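Local coordinates for protein flavin adenine dinucleotide synthase (Saccharomyces cerevisiae, PDB 2WSI) that catalyses the transfer of an adenylyl group from ATP to flavin mononucleotide, producing the coenzyme flavin adenine dinucleotide and diphosphate, at residues A[207-221]-A[267-280]. Sequence-based numbering, arbitrary orientation.
Sequences LYSNEPICGLYGKGF and INTSPISVVDKERF. With SO4 (sulfate ion), chain B.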
loop_
_atom_site.group_PDB
_atom_site.type_symbol
_atom_site.label_atom_id
_atom_site.label_comp_id
_atom_site.label_asym_id
_atom_site.label_seq_id
_atom_site.Cartn_x
_atom_site.Cartn_y
_atom_site.Cartn_z
ATOM N N LEU A 207 -0.218 -0.938 -10.984
ATOM C CA LEU A 207 0.437 -0.807 -12.283
ATOM C C LEU A 207 -0.206 0.294 -13.106
ATOM O O LEU A 207 0.495 1.095 -13.725
ATOM C CB LEU A 207 0.383 -2.131 -13.071
ATOM C CG LEU A 207 1.305 -3.212 -12.527
ATOM C CD1 LEU A 207 1.047 -4.579 -13.223
ATOM C CD2 LEU A 207 2.785 -2.786 -12.641
ATOM N N TYR A 208 -1.541 0.341 -13.131
ATOM C CA TYR A 208 -2.213 1.468 -13.786
ATOM C C TYR A 208 -1.784 2.846 -13.267
ATOM O O TYR A 208 -1.733 3.813 -14.050
ATOM C CB TYR A 208 -3.729 1.382 -13.670
ATOM C CG TYR A 208 -4.397 2.513 -14.462
ATOM C CD1 TYR A 208 -4.489 2.439 -15.849
ATOM C CD2 TYR A 208 -4.901 3.647 -13.827
ATOM C CE1 TYR A 208 -5.079 3.465 -16.601
ATOM C CE2 TYR A 208 -5.502 4.702 -14.574
ATOM C CZ TYR A 208 -5.585 4.576 -15.965
ATOM O OH TYR A 208 -6.160 5.546 -16.745
ATOM N N SER A 209 -1.479 2.955 -11.974
ATOM C CA SER A 209 -1.193 4.277 -11.381
ATOM C C SER A 209 0.079 4.886 -11.952
ATOM O O SER A 209 0.272 6.115 -11.898
ATOM C CB SER A 209 -1.041 4.216 -9.856
ATOM O OG SER A 209 0.170 3.576 -9.466
ATOM N N ASN A 210 0.958 4.003 -12.420
ATOM C CA ASN A 210 2.309 4.351 -12.867
ATOM C C ASN A 210 3.172 4.915 -11.757
ATOM O O ASN A 210 4.265 5.404 -12.025
ATOM C CB ASN A 210 2.301 5.355 -14.035
ATOM C CG ASN A 210 3.578 5.270 -14.878
ATOM O OD1 ASN A 210 4.171 4.197 -15.022
ATOM N ND2 ASN A 210 4.021 6.406 -15.407
ATOM N N GLU A 211 2.700 4.834 -10.518
ATOM C CA GLU A 211 3.512 5.274 -9.363
ATOM C C GLU A 211 4.700 4.330 -9.149
ATOM O O GLU A 211 4.651 3.166 -9.536
ATOM C CB GLU A 211 2.637 5.336 -8.102
ATOM C CG GLU A 211 1.674 6.526 -8.115
ATOM C CD GLU A 211 2.448 7.842 -7.971
ATOM O OE1 GLU A 211 2.993 8.099 -6.876
ATOM O OE2 GLU A 211 2.545 8.592 -8.960
ATOM N N PRO A 212 5.779 4.832 -8.539
ATOM C CA PRO A 212 6.933 3.956 -8.340
ATOM C C PRO A 212 6.588 2.896 -7.303
ATOM O O PRO A 212 5.918 3.194 -6.343
ATOM C CB PRO A 212 8.010 4.906 -7.794
ATOM C CG PRO A 212 7.244 6.071 -7.181
ATOM C CD PRO A 212 5.935 6.154 -7.888
ATOM N N ILE A 213 7.044 1.679 -7.493
ATOM C CA ILE A 213 6.730 0.611 -6.553
ATOM C C ILE A 213 8.029 -0.049 -6.088
ATOM O O ILE A 213 9.044 -0.007 -6.781
ATOM C CB ILE A 213 5.805 -0.453 -7.174
ATOM C CG1 ILE A 213 6.546 -1.270 -8.224
ATOM C CG2 ILE A 213 4.579 0.191 -7.794
ATOM C CD1 ILE A 213 5.734 -2.473 -8.706
ATOM N N CYS A 214 7.989 -0.647 -4.911
ATOM C CA CYS A 214 9.201 -1.160 -4.316
ATOM C C CYS A 214 9.902 -2.083 -5.311
ATOM O O CYS A 214 9.287 -2.990 -5.858
ATOM C CB CYS A 214 8.893 -1.921 -3.023
ATOM S SG CYS A 214 10.452 -2.432 -2.217
ATOM N N GLY A 215 11.195 -1.872 -5.526
ATOM C CA GLY A 215 11.911 -2.637 -6.537
ATOM C C GLY A 215 11.963 -4.130 -6.220
ATOM O O GLY A 215 12.145 -4.927 -7.126
ATOM N N LEU A 216 11.795 -4.519 -4.957
ATOM C CA LEU A 216 11.759 -5.951 -4.641
ATOM C C LEU A 216 10.716 -6.706 -5.482
ATOM O O LEU A 216 10.933 -7.871 -5.844
ATOM C CB LEU A 216 11.488 -6.188 -3.152
ATOM C CG LEU A 216 12.486 -5.521 -2.190
ATOM C CD1 LEU A 216 12.155 -5.902 -0.759
ATOM C CD2 LEU A 216 13.931 -5.899 -2.528
ATOM N N TYR A 217 9.575 -6.076 -5.780
ATOM C CA TYR A 217 8.548 -6.761 -6.586
ATOM C C TYR A 217 9.080 -7.081 -7.996
ATOM O O TYR A 217 8.741 -8.104 -8.593
ATOM C CB TYR A 217 7.248 -5.922 -6.661
ATOM C CG TYR A 217 6.625 -5.735 -5.297
ATOM C CD1 TYR A 217 6.235 -6.834 -4.524
ATOM C CD2 TYR A 217 6.455 -4.459 -4.755
ATOM C CE1 TYR A 217 5.665 -6.652 -3.255
ATOM C CE2 TYR A 217 5.907 -4.265 -3.476
ATOM C CZ TYR A 217 5.507 -5.358 -2.741
ATOM O OH TYR A 217 4.993 -5.149 -1.470
ATOM N N GLY A 218 9.912 -6.196 -8.528
ATOM C CA GLY A 218 10.546 -6.448 -9.811
ATOM C C GLY A 218 11.437 -7.693 -9.801
ATOM O O GLY A 218 11.678 -8.282 -10.842
ATOM N N LYS A 219 11.917 -8.094 -8.631
ATOM C CA LYS A 219 12.780 -9.279 -8.514
ATOM C C LYS A 219 12.033 -10.581 -8.164
ATOM O O LYS A 219 12.656 -11.622 -7.897
ATOM C CB LYS A 219 13.861 -9.042 -7.468
ATOM C CG LYS A 219 14.797 -7.860 -7.773
ATOM C CD LYS A 219 15.480 -7.984 -9.143
ATOM C CE LYS A 219 16.618 -9.006 -9.107
ATOM N NZ LYS A 219 17.636 -8.780 -10.190
ATOM N N GLY A 220 10.702 -10.539 -8.162
ATOM C CA GLY A 220 9.936 -11.758 -7.903
ATOM C C GLY A 220 9.304 -11.866 -6.535
ATOM O O GLY A 220 8.609 -12.838 -6.260
ATOM N N PHE A 221 9.527 -10.885 -5.653
ATOM C CA PHE A 221 8.781 -10.871 -4.408
ATOM C C PHE A 221 7.297 -10.660 -4.703
ATOM O O PHE A 221 6.949 -9.881 -5.597
ATOM C CB PHE A 221 9.306 -9.767 -3.458
ATOM C CG PHE A 221 10.645 -10.100 -2.826
ATOM C CD1 PHE A 221 10.724 -10.494 -1.494
ATOM C CD2 PHE A 221 11.807 -10.051 -3.568
ATOM C CE1 PHE A 221 11.946 -10.814 -0.917
ATOM C CE2 PHE A 221 13.023 -10.367 -2.991
ATOM C CZ PHE A 221 13.091 -10.751 -1.673
ATOM N N ILE A 267 7.945 -0.362 -16.296
ATOM C CA ILE A 267 7.259 -0.397 -15.016
ATOM C C ILE A 267 8.158 0.332 -14.047
ATOM O O ILE A 267 9.355 0.095 -13.992
ATOM C CB ILE A 267 6.947 -1.820 -14.578
ATOM C CG1 ILE A 267 5.968 -2.451 -15.575
ATOM C CG2 ILE A 267 6.320 -1.840 -13.194
ATOM C CD1 ILE A 267 6.074 -3.947 -15.674
ATOM N N ASN A 268 7.563 1.289 -13.358
ATOM C CA ASN A 268 8.258 2.184 -12.476
ATOM C C ASN A 268 8.735 1.528 -11.173
ATOM O O ASN A 268 8.169 1.780 -10.125
ATOM C CB ASN A 268 7.302 3.339 -12.155
ATOM C CG ASN A 268 8.006 4.507 -11.522
ATOM O OD1 ASN A 268 9.226 4.493 -11.373
ATOM N ND2 ASN A 268 7.246 5.533 -11.151
ATOM N N THR A 269 9.779 0.700 -11.226
ATOM C CA THR A 269 10.303 0.071 -10.012
ATOM C C THR A 269 11.418 0.888 -9.362
ATOM O O THR A 269 12.253 1.447 -10.052
ATOM C CB THR A 269 10.845 -1.342 -10.287
ATOM O OG1 THR A 269 11.664 -1.318 -11.462
ATOM C CG2 THR A 269 9.684 -2.324 -10.474
ATOM N N SER A 270 11.440 0.922 -8.033
ATOM C CA SER A 270 12.463 1.663 -7.294
ATOM C C SER A 270 13.786 0.903 -7.330
ATOM O O SER A 270 13.805 -0.305 -7.537
ATOM C CB SER A 270 12.022 1.913 -5.840
ATOM O OG SER A 270 12.142 0.729 -5.027
ATOM N N PRO A 271 14.896 1.613 -7.098
ATOM C CA PRO A 271 16.243 1.015 -7.171
ATOM C C PRO A 271 16.534 -0.010 -6.061
ATOM O O PRO A 271 16.175 0.201 -4.914
ATOM C CB PRO A 271 17.192 2.230 -7.028
ATOM C CG PRO A 271 16.377 3.437 -7.284
ATOM C CD PRO A 271 14.915 3.093 -7.090
ATOM N N ILE A 272 17.185 -1.110 -6.412
ATOM C CA ILE A 272 17.626 -2.106 -5.440
ATOM C C ILE A 272 18.929 -1.655 -4.799
ATOM O O ILE A 272 19.856 -1.266 -5.495
ATOM C CB ILE A 272 17.951 -3.458 -6.112
ATOM C CG1 ILE A 272 16.812 -3.911 -7.025
ATOM C CG2 ILE A 272 18.219 -4.524 -5.046
ATOM C CD1 ILE A 272 15.475 -3.915 -6.355
ATOM N N SER A 273 19.010 -1.718 -3.482
ATOM C CA SER A 273 20.213 -1.256 -2.791
ATOM C C SER A 273 21.334 -2.243 -3.123
ATOM O O SER A 273 21.058 -3.425 -3.383
ATOM C CB SER A 273 19.966 -1.203 -1.287
ATOM O OG SER A 273 21.172 -0.957 -0.583
ATOM N N VAL A 274 22.586 -1.783 -3.135
ATOM C CA VAL A 274 23.675 -2.691 -3.508
ATOM C C VAL A 274 23.675 -3.877 -2.561
ATOM O O VAL A 274 23.751 -5.019 -3.016
ATOM C CB VAL A 274 25.086 -2.017 -3.610
ATOM C CG1 VAL A 274 25.072 -0.921 -4.666
ATOM C CG2 VAL A 274 25.543 -1.450 -2.288
ATOM N N VAL A 275 23.527 -3.635 -1.260
ATOM C CA VAL A 275 23.513 -4.764 -0.328
ATOM C C VAL A 275 22.461 -5.799 -0.744
ATOM O O VAL A 275 22.712 -7.008 -0.718
ATOM C CB VAL A 275 23.335 -4.327 1.154
ATOM C CG1 VAL A 275 21.993 -3.706 1.386
ATOM C CG2 VAL A 275 23.496 -5.517 2.078
ATOM N N ASP A 276 21.278 -5.345 -1.156
ATOM C CA ASP A 276 20.250 -6.311 -1.543
ATOM C C ASP A 276 20.596 -7.009 -2.847
ATOM O O ASP A 276 20.230 -8.170 -3.058
ATOM C CB ASP A 276 18.875 -5.642 -1.635
ATOM C CG ASP A 276 18.293 -5.385 -0.291
ATOM O OD1 ASP A 276 18.657 -6.121 0.658
ATOM O OD2 ASP A 276 17.465 -4.464 -0.164
ATOM N N LYS A 277 21.285 -6.302 -3.732
ATOM C CA LYS A 277 21.730 -6.900 -4.985
ATOM C C LYS A 277 22.681 -8.085 -4.718
ATOM O O LYS A 277 22.633 -9.099 -5.423
ATOM C CB LYS A 277 22.408 -5.850 -5.868
ATOM C CG LYS A 277 21.457 -4.834 -6.505
ATOM C CD LYS A 277 22.189 -4.005 -7.574
ATOM C CE LYS A 277 21.386 -2.773 -8.017
ATOM N NZ LYS A 277 22.266 -1.736 -8.634
ATOM N N GLU A 278 23.528 -7.951 -3.698
ATOM C CA GLU A 278 24.439 -9.033 -3.297
ATOM C C GLU A 278 23.612 -10.201 -2.802
ATOM O O GLU A 278 23.762 -11.337 -3.252
ATOM C CB GLU A 278 25.379 -8.561 -2.181
ATOM C CG GLU A 278 25.895 -9.685 -1.244
ATOM C CD GLU A 278 24.924 -10.060 -0.092
ATOM O OE1 GLU A 278 24.396 -9.151 0.609
ATOM O OE2 GLU A 278 24.711 -11.280 0.132
ATOM N N ARG A 279 22.718 -9.878 -1.876
ATOM C CA ARG A 279 21.859 -10.840 -1.206
ATOM C C ARG A 279 21.016 -11.622 -2.209
ATOM O O ARG A 279 20.696 -12.793 -1.988
ATOM C CB ARG A 279 20.994 -10.061 -0.216
ATOM C CG ARG A 279 19.846 -10.780 0.424
ATOM C CD ARG A 279 19.108 -9.810 1.366
ATOM N NE ARG A 279 19.754 -9.698 2.673
ATOM C CZ ARG A 279 20.245 -8.582 3.212
ATOM N NH1 ARG A 279 20.173 -7.408 2.581
ATOM N NH2 ARG A 279 20.799 -8.640 4.414
ATOM N N PHE A 280 20.692 -10.991 -3.332
ATOM C CA PHE A 280 19.852 -11.620 -4.347
ATOM C C PHE A 280 20.645 -12.231 -5.500
ATOM O O PHE A 280 20.045 -12.773 -6.431
ATOM C CB PHE A 280 18.873 -10.607 -4.940
ATOM C CG PHE A 280 17.961 -9.966 -3.933
ATOM C CD1 PHE A 280 17.623 -10.615 -2.760
ATOM C CD2 PHE A 280 17.403 -8.722 -4.197
ATOM C CE1 PHE A 280 16.765 -10.015 -1.844
ATOM C CE2 PHE A 280 16.555 -8.119 -3.300
ATOM C CZ PHE A 280 16.232 -8.769 -2.116
HETATM S S SO4 B . 3.154 -6.848 0.910
HETATM O O1 SO4 B . 3.542 -7.602 2.088
HETATM O O2 SO4 B . 3.275 -5.428 1.221
HETATM O O3 SO4 B . 4.062 -7.198 -0.184
HETATM O O4 SO4 B . 1.749 -7.088 0.605
HETATM O O HOH W 1 4.742 1.534 -13.473
#
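Asn268 and Ser270 lay their backbone along residues 213-215, forming a single beta bridge between Ile213 and Thr269. Ile213 N donates to Asn268 O at 2.9 Å, and Ser270 N returns a bond to Ile213 O. Ser270 OG, held between its own N and carbonyl carbon (chi1 76°), adds a side-chain-to-backbone bond beside the bridge, accepting from Gly215 N at 2.8 Å. Packing is tight here: Ile272 CD1 sits 3.5 Å from Gly215 C, and a beta carbon on Gly215 would collide with this methyl and with Ser270 O. Farther along, Leu216 CD2 meets the edge of the Phe280 ring at CE2 (3.5 Å), while the Phe221 ring lies oblique to it, planes at 51°.

The loose, solvent-facing side belongs to Lys219, whose CG comes no nearer to Ile272 CD1 than 4.2 Å. The Asn210 end is partly exposed and polar: the Asn268 side chain runs alongside the Pro212 ring, ND2 sends an almost straight bond (168°) to Asn210 O, 3.1 Å away, and one water joins Asn210 OD1 to Asn268 N. With an alanine in place of Asn268, Asn210 O would probably lose this amide donor, and the turn after helix 199-209 would be less firmly held.

Ser270 and Ile272 also touch helix 114-126, placing their segment between that helix and the loop and short helix following helix 199-209, within the PAPS reductase family region. Backbone pairing and small polar groups thus fix the strand-like middle, whereas apolar carbon alone joins Leu216 and Phe221 to Phe280.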